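Local coordinates for protein flavoredoxin (PDB 3BNK) that binds flavin mononucleotide and probably serves in electron transport, at residues B[98-103]-B[107-112]; B[77-82]-B[94-99]. One frame throughout, in Å; residues are numbered along the deposited sequence.

Contact 1. Residues B[98-103]-B[107-112]; sequences EVFYGE and APMIKE
The Phe100 ring lies against the side chain of Met109, whose CB sits over one ring face, 3.8 Å from the ring centroid and 24° off its normal, a CH-pi contact. Beyond CB the methionine curls round the ring: a bend at chi3 (-72°) brings CE to 3.7 Å from Phe100 CE1 and also up against the backbone N of Gly102, while SD stands oblique to the ring, a Met-aromatic contact. From another direction Lys111 CG approaches Phe100 CD2 to 3.5 Å, so the ring fills the hollow between methionine and lysine. The frame is a short antiparallel beta hairpin. Phe100 and Met109 form its hydrogen-bonded pair, with Met109 N to Phe100 O at 2.8 Å and a return bond from Phe100 N; Val99 and Ile110 make the neighbouring non-hydrogen-bonded pair. Pro108 is the bump beside Val99, its CB 3.7 Å from Val99 CG1, and Tyr101 reaches it with CZ, 3.6 Å from the same CB. The Tyr101 hydroxyl is bonded to Asn24. Near the turn, a water accepts from Gly102 N and donates to Ala107 O. At the far end, Glu112, bent at chi2 (100°), turns OE1 to Glu98 N at 3.1 Å.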
loop_
_atom_site.group_PDB
_atom_site.type_symbol
_atom_site.label_atom_id
_atom_site.label_comp_id
_atom_site.label_asym_id
_atom_site.label_seq_id
_atom_site.Cartn_x
_atom_site.Cartn_y
_atom_site.Cartn_z
ATOM N N GLU B 98 9.703 23.615 -1.779
ATOM C CA GLU B 98 9.400 24.342 -3.008
ATOM C C GLU B 98 8.178 23.685 -3.638
ATOM O O GLU B 98 8.204 22.501 -3.989
ATOM C CB GLU B 98 10.573 24.294 -3.996
ATOM C CG GLU B 98 11.750 25.207 -3.685
ATOM C CD GLU B 98 12.845 25.136 -4.756
ATOM O OE1 GLU B 98 13.311 26.215 -5.200
ATOM O OE2 GLU B 98 13.224 24.004 -5.167
ATOM N N VAL B 99 7.107 24.456 -3.779
ATOM C CA VAL B 99 5.843 23.914 -4.264
ATOM C C VAL B 99 5.573 24.279 -5.729
ATOM O O VAL B 99 5.744 25.429 -6.143
ATOM C CB VAL B 99 4.655 24.331 -3.342
ATOM C CG1 VAL B 99 3.310 23.887 -3.933
ATOM C CG2 VAL B 99 4.847 23.758 -1.937
ATOM N N PHE B 100 5.163 23.279 -6.499
ATOM C CA PHE B 100 4.687 23.487 -7.864
ATOM C C PHE B 100 3.300 22.863 -8.051
ATOM O O PHE B 100 2.939 21.884 -7.391
ATOM C CB PHE B 100 5.709 22.984 -8.910
ATOM C CG PHE B 100 5.740 21.481 -9.093
ATOM C CD1 PHE B 100 5.136 20.890 -10.210
ATOM C CD2 PHE B 100 6.385 20.653 -8.171
ATOM C CE1 PHE B 100 5.145 19.502 -10.395
ATOM C CE2 PHE B 100 6.409 19.265 -8.354
ATOM C CZ PHE B 100 5.778 18.695 -9.472
ATOM N N TYR B 101 2.521 23.464 -8.941
ATOM C CA TYR B 101 1.209 22.969 -9.296
ATOM C C TYR B 101 1.231 22.459 -10.725
ATOM O O TYR B 101 2.198 22.689 -11.467
ATOM C CB TYR B 101 0.166 24.076 -9.119
ATOM C CG TYR B 101 -0.124 24.409 -7.668
ATOM C CD1 TYR B 101 0.637 25.373 -6.986
ATOM C CD2 TYR B 101 -1.145 23.760 -6.974
ATOM C CE1 TYR B 101 0.376 25.688 -5.640
ATOM C CE2 TYR B 101 -1.421 24.070 -5.628
ATOM C CZ TYR B 101 -0.653 25.033 -4.970
ATOM O OH TYR B 101 -0.906 25.348 -3.649
ATOM N N GLY B 102 0.173 21.741 -11.093
ATOM C CA GLY B 102 0.068 21.136 -12.420
ATOM C C GLY B 102 -1.287 21.387 -13.040
ATOM O O GLY B 102 -1.923 22.405 -12.752
ATOM N N GLU B 103 -1.733 20.432 -13.857
ATOM C CA GLU B 103 -2.940 20.569 -14.696
ATOM C C GLU B 103 -4.234 20.805 -13.907
ATOM O O GLU B 103 -5.148 21.485 -14.386
ATOM C CB GLU B 103 -3.103 19.346 -15.611
ATOM C CG GLU B 103 -1.998 19.168 -16.669
ATOM C CD GLU B 103 -2.073 17.829 -17.426
ATOM O OE1 GLU B 103 -3.081 17.094 -17.303
ATOM O OE2 GLU B 103 -1.114 17.510 -18.168
ATOM N N ALA B 107 -3.737 21.051 -6.634
ATOM C CA ALA B 107 -3.044 20.036 -5.843
ATOM C C ALA B 107 -1.550 20.354 -5.745
ATOM O O ALA B 107 -0.801 20.159 -6.694
ATOM C CB ALA B 107 -3.281 18.644 -6.401
ATOM N N PRO B 108 -1.112 20.828 -4.574
ATOM C CA PRO B 108 0.267 21.273 -4.438
ATOM C C PRO B 108 1.238 20.088 -4.422
ATOM O O PRO B 108 1.021 19.108 -3.708
ATOM C CB PRO B 108 0.257 22.038 -3.105
ATOM C CG PRO B 108 -0.827 21.400 -2.307
ATOM C CD PRO B 108 -1.864 20.929 -3.309
ATOM N N MET B 109 2.289 20.185 -5.235
ATOM C CA MET B 109 3.291 19.121 -5.346
ATOM C C MET B 109 4.662 19.615 -4.905
ATOM O O MET B 109 4.930 20.817 -4.914
ATOM C CB MET B 109 3.338 18.563 -6.768
ATOM C CG MET B 109 2.122 17.736 -7.118
ATOM S SD MET B 109 2.023 17.306 -8.866
ATOM C CE MET B 109 1.596 18.898 -9.594
ATOM N N ILE B 110 5.515 18.682 -4.508
ATOM C CA ILE B 110 6.811 19.014 -3.897
ATOM C C ILE B 110 7.957 18.823 -4.888
ATOM O O ILE B 110 8.215 17.707 -5.350
ATOM C CB ILE B 110 7.090 18.167 -2.634
ATOM C CG1 ILE B 110 6.007 18.393 -1.572
ATOM C CG2 ILE B 110 8.490 18.504 -2.051
ATOM C CD1 ILE B 110 6.030 17.381 -0.446
ATOM N N LYS B 111 8.657 19.909 -5.191
ATOM C CA LYS B 111 9.707 19.885 -6.213
ATOM C C LYS B 111 10.818 18.887 -5.892
ATOM O O LYS B 111 11.338 18.218 -6.783
ATOM C CB LYS B 111 10.292 21.291 -6.415
ATOM C CG LYS B 111 9.410 22.186 -7.243
ATOM C CD LYS B 111 9.867 23.638 -7.218
ATOM C CE LYS B 111 8.990 24.510 -8.105
ATOM N NZ LYS B 111 9.489 25.922 -8.136
ATOM N N GLU B 112 11.160 18.789 -4.607
ATOM C CA GLU B 112 12.291 17.988 -4.159
ATOM C C GLU B 112 12.001 16.470 -4.179
ATOM O O GLU B 112 12.924 15.658 -4.288
ATOM C CB GLU B 112 12.766 18.482 -2.788
ATOM C CG GLU B 112 13.138 20.002 -2.767
ATOM C CD GLU B 112 12.054 20.958 -2.181
ATOM O OE1 GLU B 112 10.883 20.915 -2.585
ATOM O OE2 GLU B 112 12.397 21.798 -1.324
HETATM O O HOH W 1 -1.795 20.781 -9.254
#

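Contact 2. Residues B[77-82]-B[94-99]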
loop_
_atom_site.group_PDB
_atom_site.type_symbol
_atom_site.label_atom_id
_atom_site.label_comp_id
_atom_site.label_asym_id
_atom_site.label_seq_id
_atom_site.Cartn_x
_atom_site.Cartn_y
_atom_site.Cartn_z
ATOM N N VAL B 77 14.136 12.341 5.279
ATOM C CA VAL B 77 13.456 11.711 6.432
ATOM C C VAL B 77 12.869 12.703 7.437
ATOM O O VAL B 77 11.697 12.591 7.783
ATOM C CB VAL B 77 14.336 10.643 7.205
ATOM C CG1 VAL B 77 14.722 9.504 6.301
ATOM C CG2 VAL B 77 15.605 11.245 7.825
ATOM N N LYS B 78 13.671 13.683 7.867
ATOM C CA LYS B 78 13.265 14.638 8.909
ATOM C C LYS B 78 12.108 15.560 8.528
ATOM O O LYS B 78 11.125 15.637 9.261
ATOM C CB LYS B 78 14.455 15.465 9.407
ATOM C CG LYS B 78 15.436 14.667 10.244
ATOM C CD LYS B 78 16.592 15.516 10.735
ATOM C CE LYS B 78 17.717 14.655 11.287
ATOM N NZ LYS B 78 19.053 15.240 10.874
ATOM N N LYS B 79 12.232 16.263 7.399
ATOM C CA LYS B 79 11.135 17.101 6.875
ATOM C C LYS B 79 9.859 16.283 6.701
ATOM O O LYS B 79 8.764 16.744 7.056
ATOM C CB LYS B 79 11.514 17.745 5.538
ATOM C CG LYS B 79 12.305 19.032 5.627
ATOM C CD LYS B 79 12.405 19.710 4.264
ATOM C CE LYS B 79 13.181 21.037 4.350
ATOM N NZ LYS B 79 13.400 21.646 3.000
ATOM N N THR B 80 10.018 15.071 6.164
ATOM C CA THR B 80 8.913 14.128 5.986
ATOM C C THR B 80 8.221 13.816 7.315
ATOM O O THR B 80 7.007 14.002 7.447
ATOM C CB THR B 80 9.374 12.805 5.298
ATOM O OG1 THR B 80 9.964 13.101 4.031
ATOM C CG2 THR B 80 8.188 11.854 5.088
ATOM N N ASP B 81 9.004 13.360 8.293
ATOM C CA ASP B 81 8.482 13.007 9.613
ATOM C C ASP B 81 7.803 14.200 10.298
ATOM O O ASP B 81 6.735 14.055 10.912
ATOM C CB ASP B 81 9.606 12.458 10.480
ATOM C CG ASP B 81 9.099 11.623 11.622
ATOM O OD1 ASP B 81 8.300 10.687 11.383
ATOM O OD2 ASP B 81 9.498 11.914 12.766
ATOM N N TYR B 82 8.422 15.375 10.159
ATOM C CA TYR B 82 7.894 16.639 10.650
ATOM C C TYR B 82 6.490 16.930 10.125
ATOM O O TYR B 82 5.641 17.445 10.851
ATOM C CB TYR B 82 8.843 17.786 10.287
ATOM C CG TYR B 82 8.335 19.159 10.699
ATOM C CD1 TYR B 82 8.210 19.498 12.057
ATOM C CD2 TYR B 82 7.979 20.119 9.738
ATOM C CE1 TYR B 82 7.751 20.746 12.448
ATOM C CE2 TYR B 82 7.512 21.388 10.127
ATOM C CZ TYR B 82 7.396 21.682 11.487
ATOM O OH TYR B 82 6.952 22.915 11.907
ATOM N N SER B 94 3.178 25.161 4.228
ATOM C CA SER B 94 3.299 25.650 2.835
ATOM C C SER B 94 4.696 26.106 2.454
ATOM O O SER B 94 5.031 26.131 1.267
ATOM C CB SER B 94 2.297 26.776 2.520
ATOM O OG SER B 94 2.552 27.959 3.266
ATOM N N GLY B 95 5.516 26.434 3.450
ATOM C CA GLY B 95 6.848 26.967 3.194
ATOM C C GLY B 95 8.004 26.015 3.373
ATOM O O GLY B 95 9.150 26.379 3.110
ATOM N N LEU B 96 7.712 24.797 3.825
ATOM C CA LEU B 96 8.750 23.804 4.107
ATOM C C LEU B 96 9.484 23.363 2.839
ATOM O O LEU B 96 10.698 23.112 2.862
ATOM C CB LEU B 96 8.149 22.583 4.819
ATOM C CG LEU B 96 8.855 21.957 6.034
ATOM C CD1 LEU B 96 8.716 20.455 5.961
ATOM C CD2 LEU B 96 10.335 22.324 6.170
ATOM N N PHE B 97 8.735 23.290 1.738
ATOM C CA PHE B 97 9.227 22.781 0.462
ATOM C C PHE B 97 9.034 23.826 -0.646
ATOM O O PHE B 97 8.306 24.811 -0.462
ATOM C CB PHE B 97 8.472 21.501 0.072
ATOM C CG PHE B 97 8.509 20.401 1.114
ATOM C CD1 PHE B 97 7.352 20.047 1.810
ATOM C CD2 PHE B 97 9.676 19.699 1.374
ATOM C CE1 PHE B 97 7.366 19.013 2.769
ATOM C CE2 PHE B 97 9.699 18.677 2.330
ATOM C CZ PHE B 97 8.541 18.331 3.020
ATOM N N GLU B 98 9.703 23.615 -1.779
ATOM C CA GLU B 98 9.400 24.342 -3.008
ATOM C C GLU B 98 8.178 23.685 -3.638
ATOM O O GLU B 98 8.204 22.501 -3.989
ATOM C CB GLU B 98 10.573 24.294 -3.996
ATOM C CG GLU B 98 11.750 25.207 -3.685
ATOM C CD GLU B 98 12.845 25.136 -4.756
ATOM O OE1 GLU B 98 13.311 26.215 -5.200
ATOM O OE2 GLU B 98 13.224 24.004 -5.167
ATOM N N VAL B 99 7.107 24.456 -3.779
ATOM C CA VAL B 99 5.843 23.914 -4.264
ATOM C C VAL B 99 5.573 24.279 -5.729
ATOM O O VAL B 99 5.744 25.429 -6.143
ATOM C CB VAL B 99 4.655 24.331 -3.342
ATOM C CG1 VAL B 99 3.310 23.887 -3.933
ATOM C CG2 VAL B 99 4.847 23.758 -1.937
#
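This is a small, partly buried helix-to-loop contact, in which one face of helix 77-83 meets the loop that leads into strand 99-100; only 229 Å² is buried, and Lys79 and Leu96 supply most of it. The nearest CA atoms, those of Lys79 and Leu96, are 7.6 Å apart, so the gap is bridged by side chains, one of which ends on a backbone carbonyl. Lys79 runs out extended, with chi2, chi3 and chi4 all near 180°, and slides past Leu96 and Phe97, which point the opposite way. Its methylenes serve as an apolar rod: CE comes to 3.6 Å from Leu96 CD2, and CD to 3.5 Å from Phe97 CE2, oblique to that ring. On the helix side Leu96 also sends CD1 to the edge of the Tyr82 ring, near its plane and 3.9 Å from Tyr82 CD2. Tyr82 swings CG anti to its own backbone nitrogen (chi1 177°), which brings the ring to the leucine. At the end of the lysine, Lys79 NZ gives a hydrogen bond to Leu96 O at 3.1 Å; the C=O...N angle of 163° places the amine almost in line with the carbonyl. With an alanine in place of Lys79, Leu96 O would probably lose this donor and a gap would be likely to open beside Leu96 CD2 and the Phe97 ring. Two residues past Lys79, on another side of the helix, Asp81 touches the FMN and bonds to Tyr169 and to backbone amides of the second subunit, so the same helix borders the flavin pocket. The chemistry is thus amphipathic: an aliphatic stem packs on leucine and phenylalanine while a cationic tip holds a backbone carbonyl, which implies that one residue joins helix and loop by both packing and polarity.

Both contacts are partly buried and their centres lie about 14 Å from the centre of the chain, contact 1 being much the larger at 606 Å² against 229 Å². They share Glu98 and Val99, where the loop of contact 2 becomes the first strand of contact 1, and they touch directly: Phe97 CB packs on Ile110 CG2, 3.7 Å away. Contact 1 joins two strands by paired backbone bonds, with Met109, Pro108 and Ile110 buried against strands of the main sheet and charged Glu98 and Lys111 at the surface. Contact 2 has no backbone pairing and depends on side chains from both helix and loop, and on one lysine-to-carbonyl bond. The second subunit meets both, through its Lys4 at contact 1 and its Leu186 at contact 2.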